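Local coordinates for protein putrescine aminotransferase (Halomonas elongata DSM 2581, PDB 6GWI) that probably transfers amino groups from amines such as putrescine to a carbonyl acceptor, using pyridoxal-5'-phosphate as cofactor, as a class-III aminotransferase, at residues Gly398-Cys401 against Arg402-Phe406; Pro18-Phe22 against Lys23-Glu27; Lys87-His90 against Pro91-Arg95. All blocks are in the same frame, centred on the assembly; numbering follows the deposited sequence.

Contact 1 (Gly398-Cys401 against Arg402-Phe406); sequences GNLC and RDLCF
Asn399 and Arg402, one helical turn apart, run side by side with amide and guanidinium stacked, their planes only 11° from parallel. Arg402 can be followed outward from the backbone. Its CB lies against the carbonyl oxygens of the preceding turn, 3.4 Å from Gly398 O. CG is anti to the backbone N (chi1 173°); from CG the chain turns back toward Asn399, and a bend at chi3 (71°) sets the guanidinium beside that side chain. NE points at the next residue and donates to Asp403 OD1 at 3.0 Å. Past CZ, Asn399 CB lies over one face of the guanidinium, toward the rim, 3.8 Å from Arg402 NH2, which also gives a more bent hydrogen bond to the same Asp403 OD1. Arg402 NH1 ends 3.4 Å from Asn399 OD1, at an angle too poor for a hydrogen bond; that oxygen is taken by Ser414 OG instead. The side-on salt bridge puts both donors on one carboxylate oxygen, from the same face of its plane, and fixes the rotation of the guanidinium.

Leu400 and Leu404 lie alongside each other, CG to CD1 4.0 Å, and the sulfurs of Cys401 and Cys405 are 4.2 Å apart. Backbone i to i+4 bonds run beneath. These are the i to i+3 and i to i+4 side-chain contacts of a two-sided helix: its leucine and cysteine flank packs on helix 429-450, with Cys401 also reaching Met419, whereas on the polar flank Arg402 lies against strands 413-415 and 418-421 and Lys87 of the second subunit.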
loop_
_atom_site.group_PDB
_atom_site.type_symbol
_atom_site.label_atom_id
_atom_site.label_comp_id
_atom_site.label_asym_id
_atom_site.label_seq_id
_atom_site.Cartn_x
_atom_site.Cartn_y
_atom_site.Cartn_z
ATOM N N GLY B 398 -15.623 -6.616 26.846
ATOM C CA GLY B 398 -15.165 -5.486 26.054
ATOM C C GLY B 398 -16.025 -5.238 24.829
ATOM O O GLY B 398 -16.390 -4.096 24.532
ATOM N N ASN B 399 -16.360 -6.303 24.096
ATOM C CA ASN B 399 -17.217 -6.148 22.924
ATOM C C ASN B 399 -18.595 -5.632 23.317
ATOM O O ASN B 399 -19.199 -4.835 22.588
ATOM C CB ASN B 399 -17.339 -7.475 22.177
ATOM C CG ASN B 399 -16.026 -7.929 21.577
ATOM O OD1 ASN B 399 -15.074 -7.153 21.475
ATOM N ND2 ASN B 399 -15.970 -9.187 21.164
ATOM N N LEU B 400 -19.123 -6.095 24.453
ATOM C CA LEU B 400 -20.411 -5.600 24.925
ATOM C C LEU B 400 -20.339 -4.113 25.241
ATOM O O LEU B 400 -21.211 -3.336 24.835
ATOM C CB LEU B 400 -20.863 -6.389 26.155
ATOM C CG LEU B 400 -22.180 -5.928 26.782
ATOM C CD1 LEU B 400 -23.323 -5.982 25.775
ATOM C CD2 LEU B 400 -22.506 -6.781 28.001
ATOM N N CYS B 401 -19.306 -3.697 25.979
ATOM C CA CYS B 401 -19.123 -2.276 26.251
ATOM C C CYS B 401 -18.978 -1.486 24.957
ATOM O O CYS B 401 -19.536 -0.391 24.826
ATOM C CB CYS B 401 -17.900 -2.066 27.143
ATOM S SG CYS B 401 -17.706 -0.368 27.720
ATOM N N ARG B 402 -18.229 -2.027 23.991
ATOM C CA ARG B 402 -18.051 -1.364 22.703
ATOM C C ARG B 402 -19.383 -1.151 21.994
ATOM O O ARG B 402 -19.654 -0.066 21.467
ATOM C CB ARG B 402 -17.111 -2.194 21.828
ATOM C CG ARG B 402 -16.967 -1.708 20.393
ATOM C CD ARG B 402 -16.410 -2.818 19.522
ATOM N NE ARG B 402 -17.400 -3.873 19.327
ATOM C CZ ARG B 402 -17.119 -5.099 18.902
ATOM N NH1 ARG B 402 -15.865 -5.439 18.630
ATOM N NH2 ARG B 402 -18.094 -5.986 18.756
ATOM N N ASP B 403 -20.211 -2.197 21.925
ATOM C CA ASP B 403 -21.489 -2.081 21.231
ATOM C C ASP B 403 -22.436 -1.151 21.979
ATOM O O ASP B 403 -23.218 -0.420 21.360
ATOM C CB ASP B 403 -22.116 -3.463 21.051
ATOM C CG ASP B 403 -21.249 -4.392 20.222
ATOM O OD1 ASP B 403 -20.393 -3.890 19.468
ATOM O OD2 ASP B 403 -21.428 -5.621 20.319
ATOM N N LEU B 404 -22.392 -1.177 23.312
ATOM C CA LEU B 404 -23.222 -0.266 24.091
ATOM C C LEU B 404 -22.759 1.178 23.946
ATOM O O LEU B 404 -23.583 2.097 24.004
ATOM C CB LEU B 404 -23.225 -0.683 25.560
ATOM C CG LEU B 404 -24.046 -1.934 25.888
ATOM C CD1 LEU B 404 -23.842 -2.332 27.343
ATOM C CD2 LEU B 404 -25.529 -1.721 25.595
ATOM N N CYS B 405 -21.453 1.404 23.781
ATOM C CA CYS B 405 -20.968 2.752 23.509
ATOM C C CYS B 405 -21.527 3.270 22.192
ATOM O O CYS B 405 -22.051 4.388 22.118
ATOM C CB CYS B 405 -19.442 2.765 23.492
ATOM S SG CYS B 405 -18.716 2.764 25.138
ATOM N N PHE B 406 -21.435 2.456 21.138
ATOM C CA PHE B 406 -21.955 2.871 19.842
ATOM C C PHE B 406 -23.449 3.151 19.927
ATOM O O PHE B 406 -23.940 4.134 19.357
ATOM C CB PHE B 406 -21.663 1.793 18.797
ATOM C CG PHE B 406 -22.073 2.173 17.405
ATOM C CD1 PHE B 406 -23.302 1.787 16.897
ATOM C CD2 PHE B 406 -21.233 2.931 16.607
ATOM C CE1 PHE B 406 -23.681 2.145 15.616
ATOM C CE2 PHE B 406 -21.606 3.289 15.328
ATOM C CZ PHE B 406 -22.832 2.897 14.833
#

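Contact 2 (Pro18-Phe22 against Lys23-Glu27); sequences PFTDF and KALGE. With EDO (1,2-ethanediol), chain E.
Asp21 uses two different oxygens to start helix 22-28, and its carboxylate is met from well above its own plane. Ala24 N donates to Asp21 OD2 at 3.0 Å in an almost straight bond (172°), approaching 55° out of the carboxylate plane. CG swings opposite the backbone N (chi1 -176°), carrying the carboxylate forward over the first turn, where the methyl CB of Ala24 rests 3.5 Å from Asp21 CG. The backbone oxygen, Asp21 O, meanwhile takes Leu25 N at 3.0 Å, and Phe22 O follows with Gly26 N.

On the other flank, Thr20 and Leu25 bring methyls together, CG2 to CD2 3.8 Å. Thr20 OG1 turns back to donate to Pro18 O, and Thr20 O sits 3.8 Å above the centre of the Phe22 ring. An ethanediol molecule, probably from the crystallisation liquor, gives Phe22 O a weak hydrogen bond.

Replacing Asp21 with an alanine would probably leave Ala24 N without its side-chain acceptor and the helix start without the nearby negative charge. Thr20 and Asp21 also pair antiparallel with a strand of the second subunit, and Phe22 packs on Phe314 of that subunit, tying the helix start to the dimer interface. Chemically this is N-capping: a negative side chain accepts from an amide in the first turn, and its charge would be expected to interact favourably with the positive end of the helix dipole.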
loop_
_atom_site.group_PDB
_atom_site.type_symbol
_atom_site.label_atom_id
_atom_site.label_comp_id
_atom_site.label_asym_id
_atom_site.label_seq_id
_atom_site.Cartn_x
_atom_site.Cartn_y
_atom_site.Cartn_z
ATOM N N PRO B 18 -11.926 -5.252 5.525
ATOM C CA PRO B 18 -10.754 -5.575 6.348
ATOM C C PRO B 18 -11.136 -6.156 7.702
ATOM O O PRO B 18 -12.135 -5.765 8.309
ATOM C CB PRO B 18 -10.055 -4.217 6.529
ATOM C CG PRO B 18 -10.601 -3.333 5.464
ATOM C CD PRO B 18 -11.971 -3.830 5.133
ATOM N N PHE B 19 -10.288 -7.058 8.193
ATOM C CA PHE B 19 -10.391 -7.621 9.542
ATOM C C PHE B 19 -11.849 -7.875 9.926
ATOM O O PHE B 19 -12.376 -7.326 10.895
ATOM C CB PHE B 19 -9.718 -6.708 10.573
ATOM C CG PHE B 19 -8.211 -6.703 10.503
ATOM C CD1 PHE B 19 -7.546 -5.828 9.657
ATOM C CD2 PHE B 19 -7.460 -7.564 11.290
ATOM C CE1 PHE B 19 -6.160 -5.817 9.592
ATOM C CE2 PHE B 19 -6.074 -7.558 11.228
ATOM C CZ PHE B 19 -5.424 -6.684 10.378
ATOM N N THR B 20 -12.505 -8.720 9.134
ATOM C CA THR B 20 -13.939 -8.926 9.266
ATOM C C THR B 20 -14.290 -10.403 9.168
ATOM O O THR B 20 -13.732 -11.134 8.346
ATOM C CB THR B 20 -14.698 -8.143 8.177
ATOM O OG1 THR B 20 -14.600 -6.737 8.438
ATOM C CG2 THR B 20 -16.160 -8.538 8.131
ATOM N N ASP B 21 -15.224 -10.827 10.019
ATOM C CA ASP B 21 -15.902 -12.118 9.894
ATOM C C ASP B 21 -16.976 -11.913 8.830
ATOM O O ASP B 21 -18.085 -11.456 9.116
ATOM C CB ASP B 21 -16.488 -12.551 11.234
ATOM C CG ASP B 21 -17.130 -13.935 11.189
ATOM O OD1 ASP B 21 -17.051 -14.661 12.203
ATOM O OD2 ASP B 21 -17.717 -14.296 10.152
ATOM N N PHE B 22 -16.631 -12.233 7.580
ATOM C CA PHE B 22 -17.506 -11.916 6.456
ATOM C C PHE B 22 -18.902 -12.475 6.676
ATOM O O PHE B 22 -19.906 -11.777 6.496
ATOM C CB PHE B 22 -16.929 -12.481 5.156
ATOM C CG PHE B 22 -15.544 -12.016 4.849
ATOM C CD1 PHE B 22 -15.243 -10.666 4.817
ATOM C CD2 PHE B 22 -14.536 -12.931 4.596
ATOM C CE1 PHE B 22 -13.965 -10.237 4.532
ATOM C CE2 PHE B 22 -13.254 -12.509 4.314
ATOM C CZ PHE B 22 -12.966 -11.158 4.282
ATOM N N LYS B 23 -18.980 -13.742 7.085
ATOM C CA LYS B 23 -20.272 -14.403 7.217
ATOM C C LYS B 23 -21.114 -13.746 8.303
ATOM O O LYS B 23 -22.286 -13.419 8.085
ATOM C CB LYS B 23 -20.061 -15.886 7.514
ATOM C CG LYS B 23 -21.329 -16.708 7.474
ATOM C CD LYS B 23 -21.088 -18.115 7.982
ATOM C CE LYS B 23 -22.343 -18.960 7.850
ATOM N NZ LYS B 23 -22.065 -20.382 8.172
ATOM N N ALA B 24 -20.525 -13.536 9.482
ATOM C CA ALA B 24 -21.264 -12.932 10.586
ATOM C C ALA B 24 -21.777 -11.550 10.210
ATOM O O ALA B 24 -22.941 -11.217 10.462
ATOM C CB ALA B 24 -20.376 -12.852 11.828
ATOM N N LEU B 25 -20.922 -10.726 9.601
ATOM C CA LEU B 25 -21.340 -9.371 9.262
ATOM C C LEU B 25 -22.449 -9.382 8.215
ATOM O O LEU B 25 -23.383 -8.576 8.287
ATOM C CB LEU B 25 -20.144 -8.557 8.769
ATOM C CG LEU B 25 -20.466 -7.101 8.422
ATOM C CD1 LEU B 25 -21.003 -6.361 9.643
ATOM C CD2 LEU B 25 -19.248 -6.394 7.854
ATOM N N GLY B 26 -22.362 -10.282 7.234
ATOM C CA GLY B 26 -23.431 -10.397 6.255
ATOM C C GLY B 26 -24.769 -10.734 6.885
ATOM O O GLY B 26 -25.817 -10.274 6.424
ATOM N N GLU B 27 -24.756 -11.548 7.944
ATOM C CA GLU B 27 -25.998 -11.921 8.607
ATOM C C GLU B 27 -26.555 -10.802 9.477
ATOM O O GLU B 27 -27.779 -10.659 9.579
ATOM C CB GLU B 27 -25.782 -13.178 9.459
ATOM C CG GLU B 27 -25.631 -14.458 8.652
ATOM C CD GLU B 27 -25.058 -15.606 9.464
ATOM O OE1 GLU B 27 -24.629 -15.378 10.614
ATOM O OE2 GLU B 27 -25.042 -16.742 8.949
HETATM C C1 EDO E . -21.493 -7.721 4.686
HETATM O O1 EDO E . -21.610 -6.377 4.204
HETATM C C2 EDO E . -20.124 -8.266 4.302
HETATM O O2 EDO E . -19.678 -9.217 5.275
#

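Contact 3 (Lys87-His90 against Pro91-Arg95); sequences KTTH and PPAVR
His90 lays its imidazole beside the first turn of helix 91-103, with CE1 3.3 Å from the methyl CB of Ala93 and ND1 3.4 Å from Pro92 CD. His90 and Pro92 cross at about a right angle, and Ala93 N comes to the ring edge near its plane, 3.2 Å from ND1. What brings the ring there is its first torsion (chi1 46°), which sets CG between the backbone N and the carbonyl carbon. The backbone of the same residue makes the opening helical bond: Val94 N donates to His90 O at 3.2 Å, nearly straight at 168°.

One residue back, Thr89 meets the turn from its strand. Its OG1 touches Val94 CG2 at 3.6 Å and Ala93 CB at 3.7 Å, and the Thr89 and Val94 side chains also cross at about a right angle. The hydroxyl itself is held by a hydrogen bond to Asp11 of the second subunit.

Further out, Pro324 of helix 324-339 backs both His90 and Pro92, while Val33 of the second subunit packs on His90 and Pro91. Thr88 and Thr89 pair parallel with a strand of that subunit. Two prolines in a row suit a first turn, where their nitrogens need give no hydrogen to a preceding carbonyl. Taken together, this is a strand running into a helix N-terminus, with His90 at the N-cap and the junction buried at the subunit interface of the aminotransferase dimer.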
loop_
_atom_site.group_PDB
_atom_site.type_symbol
_atom_site.label_atom_id
_atom_site.label_comp_id
_atom_site.label_asym_id
_atom_site.label_seq_id
_atom_site.Cartn_x
_atom_site.Cartn_y
_atom_site.Cartn_z
ATOM N N LYS B 87 13.473 9.520 -13.110
ATOM C CA LYS B 87 14.336 10.646 -12.746
ATOM C C LYS B 87 13.500 11.917 -12.603
ATOM O O LYS B 87 13.885 12.997 -13.059
ATOM C CB LYS B 87 15.460 10.844 -13.769
ATOM C CG LYS B 87 16.419 9.657 -13.921
ATOM C CD LYS B 87 17.441 9.913 -15.032
ATOM C CE LYS B 87 18.481 8.798 -15.129
ATOM N NZ LYS B 87 19.394 8.966 -16.301
ATOM N N THR B 88 12.327 11.777 -11.977
ATOM C CA THR B 88 11.352 12.851 -11.881
ATOM C C THR B 88 10.894 13.043 -10.443
ATOM O O THR B 88 10.874 12.104 -9.643
ATOM C CB THR B 88 10.093 12.582 -12.729
ATOM O OG1 THR B 88 9.694 11.212 -12.570
ATOM C CG2 THR B 88 10.335 12.895 -14.192
ATOM N N THR B 89 10.500 14.277 -10.141
ATOM C CA THR B 89 9.782 14.607 -8.920
ATOM C C THR B 89 8.697 15.611 -9.293
ATOM O O THR B 89 8.495 15.927 -10.470
ATOM C CB THR B 89 10.729 15.151 -7.840
ATOM O OG1 THR B 89 10.027 15.245 -6.591
ATOM C CG2 THR B 89 11.273 16.527 -8.221
ATOM N N HIS B 90 7.986 16.114 -8.291
ATOM C CA HIS B 90 6.993 17.155 -8.511
ATOM C C HIS B 90 6.946 18.041 -7.281
ATOM O O HIS B 90 7.452 17.658 -6.216
ATOM C CB HIS B 90 5.612 16.562 -8.824
ATOM C CG HIS B 90 5.208 15.445 -7.914
ATOM N ND1 HIS B 90 4.923 15.639 -6.581
ATOM C CD2 HIS B 90 5.036 14.121 -8.146
ATOM C CE1 HIS B 90 4.590 14.486 -6.030
ATOM N NE2 HIS B 90 4.655 13.547 -6.957
ATOM N N PRO B 91 6.368 19.238 -7.383
ATOM C CA PRO B 91 6.473 20.227 -6.291
ATOM C C PRO B 91 5.919 19.712 -4.972
ATOM O O PRO B 91 6.512 19.969 -3.914
ATOM C CB PRO B 91 5.658 21.423 -6.810
ATOM C CG PRO B 91 5.734 21.310 -8.295
ATOM C CD PRO B 91 5.769 19.828 -8.601
ATOM N N PRO B 92 4.776 19.013 -4.969
ATOM C CA PRO B 92 4.263 18.515 -3.679
ATOM C C PRO B 92 5.228 17.580 -2.971
ATOM O O PRO B 92 5.450 17.722 -1.762
ATOM C CB PRO B 92 2.958 17.808 -4.071
ATOM C CG PRO B 92 2.521 18.521 -5.316
ATOM C CD PRO B 92 3.808 18.787 -6.059
ATOM N N ALA B 93 5.821 16.629 -3.696
ATOM C CA ALA B 93 6.794 15.734 -3.081
ATOM C C ALA B 93 7.959 16.514 -2.489
ATOM O O ALA B 93 8.359 16.283 -1.341
ATOM C CB ALA B 93 7.302 14.730 -4.117
ATOM N N VAL B 94 8.499 17.469 -3.248
ATOM C CA VAL B 94 9.639 18.245 -2.770
ATOM C C VAL B 94 9.280 18.959 -1.473
ATOM O O VAL B 94 9.995 18.869 -0.468
ATOM C CB VAL B 94 10.093 19.247 -3.849
ATOM C CG1 VAL B 94 11.243 20.121 -3.337
ATOM C CG2 VAL B 94 10.490 18.515 -5.120
ATOM N N ARG B 95 8.162 19.684 -1.483
ATOM C CA ARG B 95 7.777 20.491 -0.331
ATOM C C ARG B 95 7.402 19.623 0.866
ATOM O O ARG B 95 7.730 19.966 2.008
ATOM C CB ARG B 95 6.630 21.419 -0.741
ATOM C CG ARG B 95 7.071 22.466 -1.775
ATOM C CD ARG B 95 5.958 23.414 -2.205
ATOM N NE ARG B 95 4.834 22.696 -2.801
ATOM C CZ ARG B 95 4.048 23.174 -3.764
ATOM N NH1 ARG B 95 4.259 24.382 -4.273
ATOM N NH2 ARG B 95 3.052 22.432 -4.227
#

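The residues that touch in contact 3 are all buried, whereas contacts 1 and 2 are partly buried. Contact 1 lies within a single helix, and its chemistry is that of a helix flank: charged and amide groups along one side, leucines and cysteines against neighbouring elements. Contacts 2 and 3 both join a short strand to a helix start, but the N-cap residue is an acid that caps with its side chain in one and a histidine followed by two prolines in the other. Both also extend a sheet into the second subunit, antiparallel for contact 2 and parallel for contact 3. Contacts 1 and 2 sit about 17 Å apart between centres, while contact 3 is about 45 Å from contact 1, across the chain's centre.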